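Local coordinates for putative phosphosugar isomerase (PDB 3FJ1), which is of unknown function but, with two SIS domains, probably binds a phosphosugar or related carbohydrate derivative and may act as an isomerase or transaminase, at residues 106-111 against 133-138; 299-304 against 310-315; 199-204 against 283-288; 36-41 against 164-169. All coordinates share one frame; numbering follows the deposited sequence.

Contact 1. Residues 106-111 against 133-138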
loop_
_atom_site.group_PDB
_atom_site.type_symbol
_atom_site.label_atom_id
_atom_site.label_comp_id
_atom_site.label_asym_id
_atom_site.label_seq_id
_atom_site.Cartn_x
_atom_site.Cartn_y
_atom_site.Cartn_z
ATOM N N ASP A 106 7.733 15.451 -6.580
ATOM C CA ASP A 106 6.391 14.898 -6.440
ATOM C C ASP A 106 5.761 15.198 -5.079
ATOM O O ASP A 106 4.605 15.587 -5.002
ATOM C CB ASP A 106 6.394 13.390 -6.689
ATOM C CG ASP A 106 6.527 13.035 -8.157
ATOM O OD1 ASP A 106 6.607 13.949 -9.017
ATOM O OD2 ASP A 106 6.575 11.823 -8.435
ATOM N N ILE A 107 6.527 15.004 -4.010
ATOM C CA ILE A 107 6.034 15.273 -2.651
ATOM C C ILE A 107 5.736 16.776 -2.468
ATOM O O ILE A 107 4.728 17.150 -1.878
ATOM C CB ILE A 107 7.016 14.712 -1.591
ATOM C CG1 ILE A 107 7.218 13.195 -1.784
ATOM C CG2 ILE A 107 6.589 15.045 -0.168
ATOM C CD1 ILE A 107 5.959 12.351 -1.806
ATOM N N VAL A 108 6.600 17.616 -3.019
ATOM C CA VAL A 108 6.431 19.064 -2.972
ATOM C C VAL A 108 5.176 19.468 -3.753
ATOM O O VAL A 108 4.365 20.278 -3.268
ATOM C CB VAL A 108 7.711 19.786 -3.502
ATOM C CG1 VAL A 108 7.485 21.286 -3.651
ATOM C CG2 VAL A 108 8.898 19.541 -2.555
ATOM N N ALA A 109 4.978 18.874 -4.938
ATOM C CA ALA A 109 3.829 19.196 -5.787
ATOM C C ALA A 109 2.496 18.816 -5.149
ATOM O O ALA A 109 1.546 19.578 -5.222
ATOM C CB ALA A 109 3.945 18.556 -7.159
HETATM N N MSE A 110 2.436 17.628 -4.561
HETATM C CA MSE A 110 1.225 17.148 -3.946
HETATM C C MSE A 110 0.904 18.005 -2.715
HETATM O O MSE A 110 -0.265 18.402 -2.502
HETATM C CB MSE A 110 1.375 15.670 -3.616
HETATM C CG MSE A 110 0.135 15.002 -3.106
HETATM SE SE MSE A 110 -1.338 14.792 -4.404
HETATM C CE MSE A 110 -2.174 16.388 -3.769
ATOM N N THR A 111 1.928 18.310 -1.936
ATOM C CA THR A 111 1.756 19.144 -0.750
ATOM C C THR A 111 1.337 20.572 -1.127
ATOM O O THR A 111 0.438 21.126 -0.505
ATOM C CB THR A 111 2.994 19.136 0.153
ATOM O OG1 THR A 111 3.372 17.781 0.432
ATOM C CG2 THR A 111 2.710 19.902 1.449
ATOM N N ALA A 133 9.270 22.405 3.049
ATOM C CA ALA A 133 8.999 23.363 4.099
ATOM C C ALA A 133 8.353 24.597 3.481
ATOM O O ALA A 133 7.371 25.141 4.010
ATOM C CB ALA A 133 10.274 23.730 4.861
ATOM N N GLY A 134 8.873 25.020 2.333
ATOM C CA GLY A 134 8.411 26.226 1.682
ATOM C C GLY A 134 7.003 26.225 1.165
ATOM O O GLY A 134 6.434 27.297 0.946
ATOM N N VAL A 135 6.435 25.039 0.950
ATOM C CA VAL A 135 5.035 24.920 0.494
ATOM C C VAL A 135 4.078 24.465 1.611
ATOM O O VAL A 135 2.889 24.206 1.346
ATOM C CB VAL A 135 4.902 24.013 -0.765
ATOM C CG1 VAL A 135 5.771 24.573 -1.948
ATOM C CG2 VAL A 135 5.247 22.548 -0.450
ATOM N N SER A 136 4.565 24.375 2.849
ATOM C CA SER A 136 3.731 23.993 3.983
ATOM C C SER A 136 3.378 25.164 4.893
ATOM O O SER A 136 4.122 26.122 4.961
ATOM C CB SER A 136 4.403 22.889 4.774
ATOM O OG SER A 136 4.766 21.818 3.899
ATOM N N ALA A 137 2.226 25.086 5.556
ATOM C CA ALA A 137 1.808 26.090 6.520
ATOM C C ALA A 137 2.656 26.004 7.783
ATOM O O ALA A 137 2.949 27.022 8.408
ATOM C CB ALA A 137 0.290 25.950 6.856
ATOM N N HIS A 138 3.050 24.783 8.151
ATOM C CA HIS A 138 3.890 24.545 9.301
ATOM C C HIS A 138 4.907 23.464 8.996
ATOM O O HIS A 138 4.618 22.521 8.257
ATOM C CB HIS A 138 3.034 24.081 10.479
ATOM C CG HIS A 138 1.983 25.063 10.869
ATOM N ND1 HIS A 138 2.250 26.145 11.673
ATOM C CD2 HIS A 138 0.673 25.140 10.557
ATOM C CE1 HIS A 138 1.152 26.863 11.824
ATOM N NE2 HIS A 138 0.180 26.280 11.150
#

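Contact 2. Residues 299-304 against 310-315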
loop_
_atom_site.group_PDB
_atom_site.type_symbol
_atom_site.label_atom_id
_atom_site.label_comp_id
_atom_site.label_asym_id
_atom_site.label_seq_id
_atom_site.Cartn_x
_atom_site.Cartn_y
_atom_site.Cartn_z
ATOM N N HIS A 299 12.023 -8.294 23.711
ATOM C CA HIS A 299 11.503 -6.970 23.359
ATOM C C HIS A 299 11.224 -6.063 24.555
ATOM O O HIS A 299 11.067 -6.521 25.699
ATOM C CB HIS A 299 10.207 -7.103 22.528
ATOM C CG HIS A 299 9.109 -7.806 23.259
ATOM N ND1 HIS A 299 9.085 -9.177 23.428
ATOM C CD2 HIS A 299 8.046 -7.323 23.934
ATOM C CE1 HIS A 299 8.033 -9.504 24.154
ATOM N NE2 HIS A 299 7.375 -8.398 24.465
ATOM N N VAL A 300 11.116 -4.768 24.261
ATOM C CA VAL A 300 10.869 -3.776 25.292
ATOM C C VAL A 300 9.552 -3.034 25.048
ATOM O O VAL A 300 9.370 -2.404 24.000
ATOM C CB VAL A 300 12.032 -2.764 25.380
ATOM C CG1 VAL A 300 11.826 -1.858 26.589
ATOM C CG2 VAL A 300 13.415 -3.474 25.424
ATOM N N ARG A 301 8.621 -3.142 25.996
ATOM C CA ARG A 301 7.378 -2.436 25.910
ATOM C C ARG A 301 7.595 -0.968 26.332
ATOM O O ARG A 301 8.506 -0.665 27.115
ATOM C CB ARG A 301 6.310 -3.130 26.753
ATOM C CG ARG A 301 5.900 -4.495 26.241
ATOM C CD ARG A 301 5.042 -4.379 24.996
ATOM N NE ARG A 301 4.578 -5.646 24.442
ATOM C CZ ARG A 301 4.835 -6.093 23.209
ATOM N NH1 ARG A 301 5.599 -5.418 22.349
ATOM N NH2 ARG A 301 4.296 -7.241 22.824
ATOM N N SER A 302 6.760 -0.084 25.791
ATOM C CA SER A 302 6.957 1.366 25.879
ATOM C C SER A 302 6.063 2.157 26.848
ATOM O O SER A 302 6.374 3.309 27.141
ATOM C CB SER A 302 6.778 1.958 24.484
ATOM O OG SER A 302 5.423 2.005 24.126
ATOM N N GLY A 303 4.984 1.550 27.334
ATOM C CA GLY A 303 3.989 2.263 28.140
ATOM C C GLY A 303 2.702 2.606 27.413
ATOM O O GLY A 303 1.718 2.986 28.044
ATOM N N HIS A 304 2.694 2.477 26.081
ATOM C CA HIS A 304 1.491 2.804 25.281
ATOM C C HIS A 304 1.492 2.005 23.978
ATOM O O HIS A 304 2.531 1.840 23.334
ATOM C CB HIS A 304 1.439 4.307 24.969
ATOM C CG HIS A 304 0.115 4.782 24.460
ATOM N ND1 HIS A 304 -0.285 4.631 23.149
ATOM C CD2 HIS A 304 -0.901 5.422 25.092
ATOM C CE1 HIS A 304 -1.496 5.139 22.999
ATOM N NE2 HIS A 304 -1.890 5.630 24.164
ATOM N N LEU A 310 7.843 1.388 17.738
ATOM C CA LEU A 310 9.143 2.029 17.607
ATOM C C LEU A 310 10.228 1.237 18.345
ATOM O O LEU A 310 11.370 1.105 17.866
ATOM C CB LEU A 310 9.078 3.474 18.086
ATOM C CG LEU A 310 8.347 4.473 17.167
ATOM C CD1 LEU A 310 8.191 5.755 17.932
ATOM C CD2 LEU A 310 9.066 4.677 15.814
ATOM N N SER A 311 9.882 0.681 19.504
ATOM C CA SER A 311 10.837 -0.135 20.222
ATOM C C SER A 311 11.182 -1.400 19.371
ATOM O O SER A 311 12.343 -1.800 19.222
ATOM C CB SER A 311 10.243 -0.499 21.594
ATOM O OG SER A 311 11.045 -1.478 22.234
ATOM N N LEU A 312 10.164 -2.015 18.785
ATOM C CA LEU A 312 10.358 -3.231 17.987
ATOM C C LEU A 312 11.251 -3.004 16.765
ATOM O O LEU A 312 12.102 -3.810 16.460
ATOM C CB LEU A 312 8.995 -3.762 17.517
ATOM C CG LEU A 312 7.928 -4.018 18.574
ATOM C CD1 LEU A 312 6.656 -4.563 17.938
ATOM C CD2 LEU A 312 8.486 -5.002 19.634
ATOM N N ILE A 313 11.031 -1.895 16.051
ATOM C CA ILE A 313 11.830 -1.594 14.873
ATOM C C ILE A 313 13.283 -1.303 15.252
ATOM O O ILE A 313 14.173 -1.638 14.489
ATOM C CB ILE A 313 11.220 -0.491 13.982
ATOM C CG1 ILE A 313 11.788 -0.580 12.540
ATOM C CG2 ILE A 313 11.332 0.933 14.638
ATOM C CD1 ILE A 313 11.361 -1.836 11.706
ATOM N N VAL A 314 13.524 -0.671 16.398
ATOM C CA VAL A 314 14.911 -0.430 16.849
ATOM C C VAL A 314 15.619 -1.790 17.086
ATOM O O VAL A 314 16.785 -1.992 16.657
ATOM C CB VAL A 314 14.991 0.522 18.058
ATOM C CG1 VAL A 314 16.411 0.521 18.651
ATOM C CG2 VAL A 314 14.564 1.991 17.641
ATOM N N SER A 315 14.930 -2.714 17.743
ATOM C CA SER A 315 15.495 -4.054 17.950
ATOM C C SER A 315 15.757 -4.750 16.597
ATOM O O SER A 315 16.780 -5.414 16.402
ATOM C CB SER A 315 14.605 -4.888 18.849
ATOM O OG SER A 315 14.618 -4.376 20.193
HETATM O O HOH W 1 12.062 -4.041 21.632
#

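Contact 3. Residues 199-204 against 283-288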
loop_
_atom_site.group_PDB
_atom_site.type_symbol
_atom_site.label_atom_id
_atom_site.label_comp_id
_atom_site.label_asym_id
_atom_site.label_seq_id
_atom_site.Cartn_x
_atom_site.Cartn_y
_atom_site.Cartn_z
ATOM N N ARG A 199 19.284 -14.379 13.564
ATOM C CA ARG A 199 20.420 -14.208 12.667
ATOM C C ARG A 199 20.885 -15.592 12.152
ATOM O O ARG A 199 21.173 -15.764 10.966
ATOM C CB ARG A 199 21.552 -13.429 13.341
ATOM C CG ARG A 199 21.113 -12.126 13.996
ATOM C CD ARG A 199 22.223 -11.116 14.215
ATOM N NE ARG A 199 23.417 -11.652 14.888
ATOM C CZ ARG A 199 23.645 -11.642 16.194
ATOM N NH1 ARG A 199 22.767 -11.183 17.049
ATOM N NH2 ARG A 199 24.777 -12.136 16.655
ATOM N N VAL A 200 20.954 -16.577 13.044
ATOM C CA VAL A 200 21.269 -17.952 12.625
ATOM C C VAL A 200 20.232 -18.488 11.607
ATOM O O VAL A 200 20.611 -19.098 10.604
ATOM C CB VAL A 200 21.373 -18.907 13.844
ATOM C CG1 VAL A 200 21.543 -20.342 13.393
ATOM C CG2 VAL A 200 22.525 -18.449 14.726
ATOM N N ALA A 201 18.949 -18.256 11.864
ATOM C CA ALA A 201 17.868 -18.737 10.978
ATOM C C ALA A 201 17.977 -18.109 9.607
ATOM O O ALA A 201 17.819 -18.798 8.604
ATOM C CB ALA A 201 16.472 -18.466 11.535
ATOM N N ILE A 202 18.202 -16.796 9.581
ATOM C CA ILE A 202 18.349 -16.084 8.301
ATOM C C ILE A 202 19.623 -16.528 7.580
ATOM O O ILE A 202 19.614 -16.745 6.355
ATOM C CB ILE A 202 18.302 -14.526 8.470
ATOM C CG1 ILE A 202 16.950 -14.086 9.007
ATOM C CG2 ILE A 202 18.578 -13.844 7.126
ATOM C CD1 ILE A 202 16.922 -12.670 9.528
ATOM N N GLY A 203 20.719 -16.695 8.320
ATOM C CA GLY A 203 21.941 -17.194 7.713
ATOM C C GLY A 203 21.736 -18.544 7.044
ATOM O O GLY A 203 22.301 -18.818 5.994
ATOM N N ALA A 204 20.940 -19.405 7.661
ATOM C CA ALA A 204 20.616 -20.719 7.094
ATOM C C ALA A 204 19.701 -20.645 5.884
ATOM O O ALA A 204 19.849 -21.439 4.963
ATOM C CB ALA A 204 19.987 -21.603 8.145
ATOM N N THR A 283 9.679 -21.827 10.681
ATOM C CA THR A 283 10.518 -21.173 11.664
ATOM C C THR A 283 9.931 -19.791 11.905
ATOM O O THR A 283 10.002 -18.927 11.036
ATOM C CB THR A 283 11.929 -21.030 11.139
ATOM O OG1 THR A 283 12.424 -22.345 10.872
ATOM C CG2 THR A 283 12.801 -20.341 12.160
ATOM N N VAL A 284 9.309 -19.615 13.067
ATOM C CA VAL A 284 8.607 -18.386 13.394
ATOM C C VAL A 284 9.023 -17.811 14.746
ATOM O O VAL A 284 9.177 -18.549 15.738
ATOM C CB VAL A 284 7.077 -18.631 13.410
ATOM C CG1 VAL A 284 6.327 -17.280 13.534
ATOM C CG2 VAL A 284 6.652 -19.404 12.178
ATOM N N PHE A 285 9.223 -16.494 14.759
ATOM C CA PHE A 285 9.597 -15.717 15.937
ATOM C C PHE A 285 8.574 -14.593 16.090
ATOM O O PHE A 285 8.027 -14.102 15.091
ATOM C CB PHE A 285 10.981 -15.105 15.739
ATOM C CG PHE A 285 12.087 -16.104 15.445
ATOM C CD1 PHE A 285 12.345 -16.545 14.138
ATOM C CD2 PHE A 285 12.887 -16.570 16.473
ATOM C CE1 PHE A 285 13.369 -17.443 13.890
ATOM C CE2 PHE A 285 13.899 -17.455 16.226
ATOM C CZ PHE A 285 14.144 -17.886 14.922
ATOM N N ALA A 286 8.292 -14.164 17.316
ATOM C CA ALA A 286 7.338 -13.050 17.497
ATOM C C ALA A 286 7.683 -12.247 18.724
ATOM O O ALA A 286 8.160 -12.817 19.694
ATOM C CB ALA A 286 5.905 -13.550 17.542
ATOM N N THR A 287 7.427 -10.934 18.691
ATOM C CA THR A 287 7.798 -9.996 19.781
ATOM C C THR A 287 6.699 -9.930 20.849
ATOM O O THR A 287 6.179 -8.866 21.143
ATOM C CB THR A 287 8.074 -8.563 19.253
ATOM O OG1 THR A 287 6.866 -8.020 18.699
ATOM C CG2 THR A 287 9.175 -8.535 18.118
ATOM N N THR A 288 6.375 -11.073 21.423
ATOM C CA THR A 288 5.334 -11.172 22.423
ATOM C C THR A 288 5.485 -12.473 23.201
ATOM O O THR A 288 5.848 -13.515 22.648
ATOM C CB THR A 288 3.926 -11.109 21.802
ATOM O OG1 THR A 288 2.955 -11.498 22.780
ATOM C CG2 THR A 288 3.807 -12.014 20.577
#

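Contact 4. Residues 36-41 against 164-169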
loop_
_atom_site.group_PDB
_atom_site.type_symbol
_atom_site.label_atom_id
_atom_site.label_comp_id
_atom_site.label_asym_id
_atom_site.label_seq_id
_atom_site.Cartn_x
_atom_site.Cartn_y
_atom_site.Cartn_z
ATOM N N ALA A 36 -2.092 23.225 18.647
ATOM C CA ALA A 36 -3.023 24.292 19.034
ATOM C C ALA A 36 -3.817 24.781 17.802
ATOM O O ALA A 36 -5.043 24.926 17.852
ATOM C CB ALA A 36 -2.290 25.433 19.730
ATOM N N VAL A 37 -3.110 24.990 16.693
ATOM C CA VAL A 37 -3.741 25.356 15.419
ATOM C C VAL A 37 -4.752 24.274 15.007
ATOM O O VAL A 37 -5.860 24.584 14.586
ATOM C CB VAL A 37 -2.682 25.584 14.321
ATOM C CG1 VAL A 37 -3.349 25.744 12.951
ATOM C CG2 VAL A 37 -1.796 26.828 14.660
ATOM N N LEU A 38 -4.379 23.000 15.133
ATOM C CA LEU A 38 -5.283 21.903 14.761
ATOM C C LEU A 38 -6.513 21.822 15.669
ATOM O O LEU A 38 -7.600 21.549 15.194
ATOM C CB LEU A 38 -4.531 20.554 14.757
ATOM C CG LEU A 38 -3.465 20.411 13.655
ATOM C CD1 LEU A 38 -2.588 19.156 13.883
ATOM C CD2 LEU A 38 -4.151 20.394 12.252
ATOM N N ARG A 39 -6.358 22.082 16.963
ATOM C CA ARG A 39 -7.518 22.015 17.855
ATOM C C ARG A 39 -8.475 23.145 17.480
ATOM O O ARG A 39 -9.695 22.994 17.533
ATOM C CB ARG A 39 -7.113 22.098 19.329
ATOM C CG ARG A 39 -6.566 20.799 19.889
ATOM C CD ARG A 39 -6.479 20.844 21.410
ATOM N NE ARG A 39 -5.654 21.943 21.879
ATOM C CZ ARG A 39 -4.323 21.939 21.974
ATOM N NH1 ARG A 39 -3.597 20.892 21.637
ATOM N NH2 ARG A 39 -3.709 23.013 22.419
ATOM N N LEU A 40 -7.913 24.284 17.083
ATOM C CA LEU A 40 -8.707 25.432 16.675
ATOM C C LEU A 40 -9.385 25.210 15.316
ATOM O O LEU A 40 -10.594 25.369 15.204
ATOM C CB LEU A 40 -7.815 26.674 16.641
ATOM C CG LEU A 40 -8.433 27.986 16.187
ATOM C CD1 LEU A 40 -9.718 28.323 16.980
ATOM C CD2 LEU A 40 -7.369 29.059 16.325
ATOM N N ARG A 41 -8.608 24.862 14.296
ATOM C CA ARG A 41 -9.164 24.609 12.957
ATOM C C ARG A 41 -10.093 23.388 12.958
ATOM O O ARG A 41 -11.045 23.356 12.195
ATOM C CB ARG A 41 -8.071 24.432 11.897
ATOM C CG ARG A 41 -7.112 25.611 11.723
ATOM C CD ARG A 41 -7.793 26.904 11.243
ATOM N NE ARG A 41 -6.758 27.926 11.020
ATOM C CZ ARG A 41 -6.564 29.052 11.717
ATOM N NH1 ARG A 41 -7.367 29.440 12.703
ATOM N NH2 ARG A 41 -5.531 29.829 11.378
ATOM N N LEU A 164 3.652 11.360 16.255
ATOM C CA LEU A 164 2.983 10.907 17.483
ATOM C C LEU A 164 2.847 12.021 18.528
ATOM O O LEU A 164 1.823 12.098 19.201
ATOM C CB LEU A 164 3.646 9.648 18.079
ATOM C CG LEU A 164 3.429 8.337 17.286
ATOM C CD1 LEU A 164 4.357 7.271 17.862
ATOM C CD2 LEU A 164 1.940 7.831 17.181
HETATM N N MSE A 165 3.887 12.844 18.675
HETATM C CA MSE A 165 3.878 14.026 19.591
HETATM C C MSE A 165 2.749 14.966 19.182
HETATM O O MSE A 165 1.990 15.446 20.018
HETATM C CB MSE A 165 5.210 14.780 19.530
HETATM C CG MSE A 165 6.373 14.082 20.231
HETATM SE SE MSE A 165 8.077 14.948 19.773
HETATM C CE MSE A 165 7.898 16.716 20.629
ATOM N N LEU A 166 2.596 15.175 17.880
ATOM C CA LEU A 166 1.575 16.087 17.371
ATOM C C LEU A 166 0.208 15.537 17.694
ATOM O O LEU A 166 -0.637 16.237 18.242
ATOM C CB LEU A 166 1.745 16.284 15.859
ATOM C CG LEU A 166 0.803 17.236 15.117
ATOM C CD1 LEU A 166 0.917 18.676 15.668
ATOM C CD2 LEU A 166 1.098 17.165 13.581
ATOM N N LEU A 167 0.001 14.254 17.394
ATOM C CA LEU A 167 -1.267 13.605 17.664
ATOM C C LEU A 167 -1.600 13.570 19.159
ATOM O O LEU A 167 -2.757 13.721 19.545
ATOM C CB LEU A 167 -1.268 12.187 17.094
ATOM C CG LEU A 167 -1.240 12.073 15.573
ATOM C CD1 LEU A 167 -1.099 10.610 15.133
ATOM C CD2 LEU A 167 -2.458 12.725 14.994
ATOM N N ALA A 168 -0.582 13.378 19.990
ATOM C CA ALA A 168 -0.769 13.299 21.413
ATOM C C ALA A 168 -1.147 14.689 21.978
ATOM O O ALA A 168 -2.023 14.778 22.834
ATOM C CB ALA A 168 0.479 12.759 22.073
ATOM N N ASP A 169 -0.519 15.749 21.480
ATOM C CA ASP A 169 -0.852 17.113 21.941
ATOM C C ASP A 169 -2.258 17.481 21.426
ATOM O O ASP A 169 -3.059 18.102 22.123
ATOM C CB ASP A 169 0.161 18.169 21.449
ATOM C CG ASP A 169 1.450 18.248 22.294
ATOM O OD1 ASP A 169 1.518 17.662 23.419
ATOM O OD2 ASP A 169 2.425 18.910 21.812
#

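Contact 1. Residues 106-111 against 133-138
Thr111 and Val135 bring the backbones of 106-111 and 133-138 closest, their CA atoms 6.8 Å apart where helix 105-116 passes the turn that leaves helix 131-134. Both belong to the alpha/beta fold of the first SIS domain, built round a parallel sheet: helix 105-116 connects strands 93-99 and 120-125, while the turn leads into the outermost strand 138-141. Val135 makes most of the contact. Its CG1 meets CG1 of Val108 at 4.1 Å, the two branched side chains crossing at about a right angle, while its CG2 lies 3.7 Å from the backbone O of Val108. The same CG2 methyl also reaches CG2 of Thr111, at 4.1 Å. Thr111 divides its two branches between helix and neighbour: at chi1 -52° CG2 stands anti to the backbone N and faces 133-138, whereas OG1 turns back to donate to Ile107 O over 2.8 Å. That carbonyl is gripped twice, since Thr111 N also bonds to it from the other face of its plane. With an alanine at Thr111, Ile107 O would probably lose its second donor and a gap would open beside Val135 CG2. Near the start of the helix, Asp106 forms a salt bridge with Arg213 of the second subunit. Ser136 OG, held by Leu132 O, sits 3.7 Å from the Thr111 CG2 methyl.

Contact 2. Residues 299-304 against 310-315
The guanidinium of Arg301 has CD2 of the His299 imidazole over one face, 3.4 Å above the plane and over its centre, the ring tilted rather than parallel, while at the guanidinium edge and near its plane CD2 of Leu312 comes within 4.0 Å of NH1. The arginine starts away from helix 308-326 and folds back through a bend at chi2 (-73°), which carries its head over the histidine. There its polar ends have other partners: NH1 bonds to Ala261 O and NH2 forms a salt bridge with Glu267. The Leu312 methyl serves both side chains, since CD2 also packs 4.0 Å from CB of His299. Beside these methyl contacts lies a polar one. Ser311 OG, swung anti to its own backbone N (chi1 170°), donates to Val300 O over 2.6 Å; the C=O...OG angle is 131°, in the carbonyl plane and on a lone pair. Water 1 bridges the two segments, accepting from Val300 N at 2.9 Å and donating to Ser311 OG at 2.8 Å and to Ser315 OG at 3.0 Å. Were Ser311 an alanine, Val300 O would probably be left without its hydroxyl donor and the water would lose one of its acceptors. Val300 also packs on Thr186 and Ala189 of helix 183-191. The arrangement is a loop-to-helix connection after the last strand of a parallel alpha/beta sheet: the chain leaves strand 295-296 of the second SIS domain and is fastened to helix 308-326 as it enters it.

Contact 3. Residues 199-204 against 283-288
Ala201, which meets Thr283 and Phe285, sits in a helical turn closed by the shortest backbone bond of the two segments, Gly203 N to Arg199 O at 2.8 Å. The contact belongs to the second SIS domain, where helix 196-204 lies against the parallel sheet at strand 284-286, a strand with neighbours 257-259 and 295-296. No hydrogen bond crosses between 199-204 and 283-288, and the 73 Å² of buried surface is small, so the evidence is for a light apolar touch. Thr283 and Phe285, two residues apart, turn to the helix side, while Val284 between them packs on Ala274 and Ile277 of helix 267-279. The strand thus has helices on both faces. Thr283 offers its methyl: at chi1 -60° CG2 stands anti to the backbone N, and it comes within 4.2 Å of Ala201 CB. Phe285 reaches further, its CG anti to the carbonyl carbon (chi1 -57°) so that the ring extends from the strand to the helix. Glu197 and Met198 of the same helix also touch this ring, and Pro256 packs on Ala201. Two residues before Ala201, Arg199 forms salt bridges with Glu326 and Asp194. The Ala201 CB methyl approaches the far end of the phenyl ring obliquely, 4.0 Å from Phe285 CE1 and 4.2 Å from Phe285 CZ.

Contact 4. Residues 36-41 against 164-169
Leu38 of helix 8-41 and Leu166 of helix 153-171 meet through their methyl ends, in different leucine conformations. Leu166 starts out to the flank and is extended by chi1 (-178°), CG anti to the backbone N; chi2 (61°) then turns its CD1 branch toward Leu38. Leu38 already points across, with CG anti to the carbonyl carbon. The result is CD1 against CD1 at 4.0 Å, the two side chains crossing at about a right angle, with Leu38 CD1 also 4.1 Å from CG of Leu166. Such reach is needed, because the nearest CA atoms, those of Leu38 and Leu166, are 9.4 Å apart. Arg39 reaches across on the exposed side. A bend at chi3 (-58°) curls its chain so that the guanidinium lies with one face over its own helix, Ala36 CA standing 3.7 Å above the plane and offset toward the rim. The edge is turned to the other helix, where NH1 comes within 2.9 Å of Asp169 O. The carboxylate of Asp169 has its clear partner elsewhere, in a salt bridge from OD1 to Arg177, and Arg39 NH1 stays 6.3 Å from that OD1. This helix pair of the first SIS domain therefore sets a buried leucine touch beside an exposed arginine; the opposite charges of Arg39 and Asp169 are not in contact, so any attraction between them is probably weak and long-range.

In the fold
Along the chain contact 1 is nested within the loop that contact 4 closes, both in the first SIS domain; contact 3 and then contact 2 follow in the second. Each domain is built round its own five-stranded parallel sheet of order 2-1-3-4-5. Contacts 1 and 4 have centres about 19 Å apart and touch where His138 packs on Val37. Contacts 2 and 3, about 18 Å between centres, meet round Thr287, against which Leu312 and His299 pack. Leu310 of contact 2 touches Leu164 of contact 4; each domain thus holds its own pair of contacts, and helices 308-326 and 153-171 join them. Contacts 1 and 3, centres about 41 Å apart, mark opposite sides of the two-domain chain.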